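Local coordinates for protein endolysin B (Mycobacterium phage D29, PDB 3HC7) that hydrolyses the ester link between mycolic acids and arabinogalactan in the mycobacterial cell wall, so that new phage particles can escape the lysed host, at residues A[48-51]-A[52-55]; A[61-64]-A[65-68]. One frame throughout, in Å; residues are numbered along the deposited sequence.

Contact 1 of 2, residues A[48-51]-A[52-55]; sequences PMWP and SVEK
Val53 lies under the indole of Trp50, its CG1 methyl 4.1 Å from the centroid of the six-membered ring and only 5° off the ring normal, a CH-pi contact over the face. The other methyl, CG2, serves two neighbours: it approaches CE3 of the indole and, at 4.1 Å, CG of Met49. Both contacts follow from the valine torsion, which places CG1 opposite the backbone N (chi1 172°) and turns CG2 back beside that N. At the pyrrole side of the indole comes Glu54. Its carboxylate stands nearly perpendicular to the ring (88°), with OE2 3.4 Å from CD1 and close to the ring plane. A water lying in that plane at the ring edge joins the two residues, donating to Glu54 OE2 and accepting a weak bond from Trp50 NE1. A second water donates both to OE1 of Glu54 and to the carbonyl O of Pro51, so each carboxylate oxygen is tied to the preceding turn through solvent.

Main-chain bonds between residues four apart link the two segments. Val53 N binds Met49 O at 2.9 Å, Glu54 N binds Trp50 O at 2.9 Å, and Lys55 N reaches Pro51 O over a longer 3.3 Å. Pro51, lacking an N-H, fits this early turn, where its nitrogen need not donate to a preceding carbonyl. Ser52 is buried, its OG hydrogen-bonded to Gln83 OE1 and Ala45 N.

Met49 lies about 7 Å, side chain to side chain, from the catalytic Ser82. The start of helix 50-70 rests against helix 83-96, which follows the nucleophile, with Met49 and Val53 touching Gln83, and Trp50 and Val53 touching Ile86.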
# COMPACT_ATOMS: atom_id res chain seq x y z
N PRO A 48 -12.02 -2.30 10.26
CA PRO A 48 -11.25 -1.06 10.08
C PRO A 48 -9.88 -1.36 9.50
O PRO A 48 -9.19 -2.28 9.96
CB PRO A 48 -11.09 -0.54 11.51
CG PRO A 48 -11.13 -1.75 12.37
CD PRO A 48 -12.02 -2.76 11.66
N MET A 49 -9.48 -0.59 8.50
CA MET A 49 -8.23 -0.84 7.81
C MET A 49 -7.01 -0.28 8.56
O MET A 49 -6.00 -0.96 8.68
CB MET A 49 -8.27 -0.24 6.40
CG MET A 49 -7.05 -0.55 5.55
SD MET A 49 -7.20 0.13 3.89
CE MET A 49 -8.59 -0.86 3.29
N TRP A 50 -7.10 0.95 9.06
CA TRP A 50 -5.89 1.55 9.62
C TRP A 50 -5.25 0.74 10.75
O TRP A 50 -4.02 0.59 10.77
CB TRP A 50 -6.06 3.03 10.01
CG TRP A 50 -4.70 3.68 10.02
CD1 TRP A 50 -3.92 3.94 11.12
CD2 TRP A 50 -3.92 4.08 8.88
NE1 TRP A 50 -2.73 4.50 10.72
CE2 TRP A 50 -2.70 4.59 9.36
CE3 TRP A 50 -4.15 4.07 7.50
CZ2 TRP A 50 -1.71 5.09 8.51
CZ3 TRP A 50 -3.17 4.56 6.65
CH2 TRP A 50 -1.96 5.06 7.16
N PRO A 51 -6.05 0.20 11.69
CA PRO A 51 -5.41 -0.67 12.70
C PRO A 51 -4.73 -1.86 12.04
O PRO A 51 -3.73 -2.35 12.56
CB PRO A 51 -6.59 -1.16 13.55
CG PRO A 51 -7.65 -0.08 13.37
CD PRO A 51 -7.49 0.38 11.94
N SER A 52 -5.27 -2.31 10.92
CA SER A 52 -4.64 -3.41 10.20
C SER A 52 -3.28 -2.94 9.66
O SER A 52 -2.27 -3.62 9.81
CB SER A 52 -5.54 -3.92 9.07
OG SER A 52 -4.94 -5.02 8.41
N VAL A 53 -3.28 -1.77 9.04
CA VAL A 53 -2.05 -1.15 8.55
C VAL A 53 -0.97 -1.02 9.63
O VAL A 53 0.20 -1.30 9.37
CB VAL A 53 -2.33 0.25 7.93
CG1 VAL A 53 -1.03 0.97 7.59
CG2 VAL A 53 -3.20 0.11 6.69
N GLU A 54 -1.36 -0.58 10.82
CA GLU A 54 -0.42 -0.40 11.92
C GLU A 54 0.26 -1.71 12.30
O GLU A 54 1.45 -1.73 12.60
CB GLU A 54 -1.12 0.17 13.16
CG GLU A 54 -1.77 1.53 13.00
CD GLU A 54 -2.63 1.89 14.21
OE1 GLU A 54 -2.84 1.02 15.09
OE2 GLU A 54 -3.09 3.04 14.29
N LYS A 55 -0.49 -2.81 12.30
CA LYS A 55 0.10 -4.12 12.62
C LYS A 55 1.09 -4.57 11.56
O LYS A 55 2.16 -5.08 11.88
CB LYS A 55 -1.00 -5.17 12.78
CG LYS A 55 -1.93 -4.89 13.94
CD LYS A 55 -3.20 -5.71 13.83
CE LYS A 55 -4.14 -5.39 14.96
NZ LYS A 55 -3.55 -5.80 16.26
O HOH W 1 -2.07 5.30 13.77
O HOH W 2 -3.10 -1.47 15.46

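Contact 2 of 2, residues A[61-64]-A[65-68]; sequences ILQI and ELKL
Late in helix 50-70, two successive turns of regular alpha-helix bring together side chains four residues apart, Ile64 with Leu68 on the buried side and Leu62 with Leu66 on the exposed one. Four backbone bonds hold the turns: Glu65 N to Ile61 O (3.1 Å, nearly straight at 172°), Leu66 N to Leu62 O, Lys67 N to Gln63 O and Leu68 N to Ile64 O.

Leu62 and Leu66 meet through their branches. Leu62 swings CG opposite its backbone N (chi1 -166°), while Leu66 keeps CG beside its own N (chi1 -68°), and the two chains converge at an oblique angle. CD2 of Leu62 and CD1 of Leu66 are modelled too close for two methyls, so the exact placing of these exposed ends is doubtful. Ile64 and Leu68 run side by side, CG2 of the isoleucine 3.8 Å from CD2 of the leucine. Both rest on Phe76 of strand 76-81, and Ile64 also reaches Phe7 of strand 5-9.

Gln63 and Lys67 form another side-by-side pair, their chains pointing the same way and touching Phe7 and, on the edge strand 35-38, Gln37. Glu65 lies alongside Ile61, with its OE2 4.1 Å from CG2 of the isoleucine; the aliphatic CG of Glu65 passes 3.5 Å from Ile61 O. The carboxylate itself is directed to Arg102, to which OE2 makes a salt bridge.

The result is a helix packed on a parallel beta-sheet through Ile64 and Leu68, with Gln63 and Lys67 beside them, an arrangement characteristic of the alpha/beta-hydrolase fold to which the cutinase family belongs.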
# COMPACT_ATOMS: atom_id res chain seq x y z
N ILE A 61 8.74 -3.57 10.05
CA ILE A 61 9.89 -2.93 10.67
C ILE A 61 10.70 -3.97 11.43
O ILE A 61 11.92 -4.06 11.27
CB ILE A 61 9.45 -1.81 11.63
CG1 ILE A 61 8.90 -0.62 10.84
CG2 ILE A 61 10.62 -1.38 12.51
CD1 ILE A 61 8.11 0.36 11.70
N LEU A 62 10.01 -4.76 12.25
CA LEU A 62 10.62 -5.82 13.04
C LEU A 62 11.45 -6.76 12.16
O LEU A 62 12.62 -7.00 12.44
CB LEU A 62 9.53 -6.61 13.78
CG LEU A 62 9.90 -7.56 14.92
CD1 LEU A 62 8.68 -8.29 15.46
CD2 LEU A 62 10.94 -8.57 14.48
N GLN A 63 10.83 -7.28 11.11
CA GLN A 63 11.48 -8.25 10.23
C GLN A 63 12.69 -7.67 9.51
O GLN A 63 13.71 -8.34 9.38
CB GLN A 63 10.47 -8.78 9.21
CG GLN A 63 9.44 -9.73 9.80
CD GLN A 63 10.07 -11.03 10.27
OE1 GLN A 63 9.52 -11.74 11.11
NE2 GLN A 63 11.24 -11.35 9.72
N ILE A 64 12.57 -6.43 9.05
CA ILE A 64 13.68 -5.77 8.36
C ILE A 64 14.91 -5.70 9.26
O ILE A 64 16.02 -6.04 8.83
CB ILE A 64 13.30 -4.36 7.90
CG1 ILE A 64 12.40 -4.43 6.66
CG2 ILE A 64 14.55 -3.55 7.60
CD1 ILE A 64 11.80 -3.09 6.24
N GLU A 65 14.71 -5.27 10.50
CA GLU A 65 15.78 -5.22 11.48
C GLU A 65 16.41 -6.59 11.68
O GLU A 65 17.63 -6.72 11.71
CB GLU A 65 15.24 -4.73 12.82
CG GLU A 65 14.96 -3.26 12.88
CD GLU A 65 14.34 -2.85 14.19
OE1 GLU A 65 13.91 -3.75 14.95
OE2 GLU A 65 14.27 -1.64 14.46
N LEU A 66 15.56 -7.61 11.81
CA LEU A 66 16.07 -8.95 12.05
C LEU A 66 16.99 -9.41 10.92
O LEU A 66 18.19 -9.58 11.12
CB LEU A 66 14.92 -9.94 12.22
CG LEU A 66 14.07 -9.76 13.48
CD1 LEU A 66 13.04 -10.88 13.58
CD2 LEU A 66 14.96 -9.74 14.70
N LYS A 67 16.41 -9.61 9.75
CA LYS A 67 17.15 -10.13 8.61
C LYS A 67 18.40 -9.31 8.32
O LYS A 67 19.48 -9.86 8.09
CB LYS A 67 16.26 -10.19 7.38
CG LYS A 67 15.39 -11.44 7.30
CD LYS A 67 14.68 -11.74 8.61
CE LYS A 67 13.95 -13.08 8.54
NZ LYS A 67 13.30 -13.44 9.82
N LEU A 68 18.26 -7.99 8.34
CA LEU A 68 19.35 -7.10 7.93
C LEU A 68 20.45 -6.94 8.98
O LEU A 68 21.60 -6.67 8.64
CB LEU A 68 18.80 -5.74 7.49
CG LEU A 68 18.57 -5.62 5.98
CD1 LEU A 68 17.99 -6.90 5.40
CD2 LEU A 68 17.68 -4.44 5.66

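How the contacts relate
Both contacts belong to helix 50-70, one at its beginning and the other near its end, with centres 20 Å apart and nearest atoms about 7 Å apart. Each is partly buried, having a sheltered side and an exposed one, but the neighbours differ. Contact 1 faces the helix behind the nucleophile and comes close to the active site; contact 2 lies away from the annotated sites, against strands 35-38, 5-9 and 76-81 of the parallel sheet. Their chemistry follows: an aromatic face, a carboxylate and bridging waters at the helix start, against aliphatic pairs alongside polar ones in contact 2, where the acidic group is engaged by an arginine.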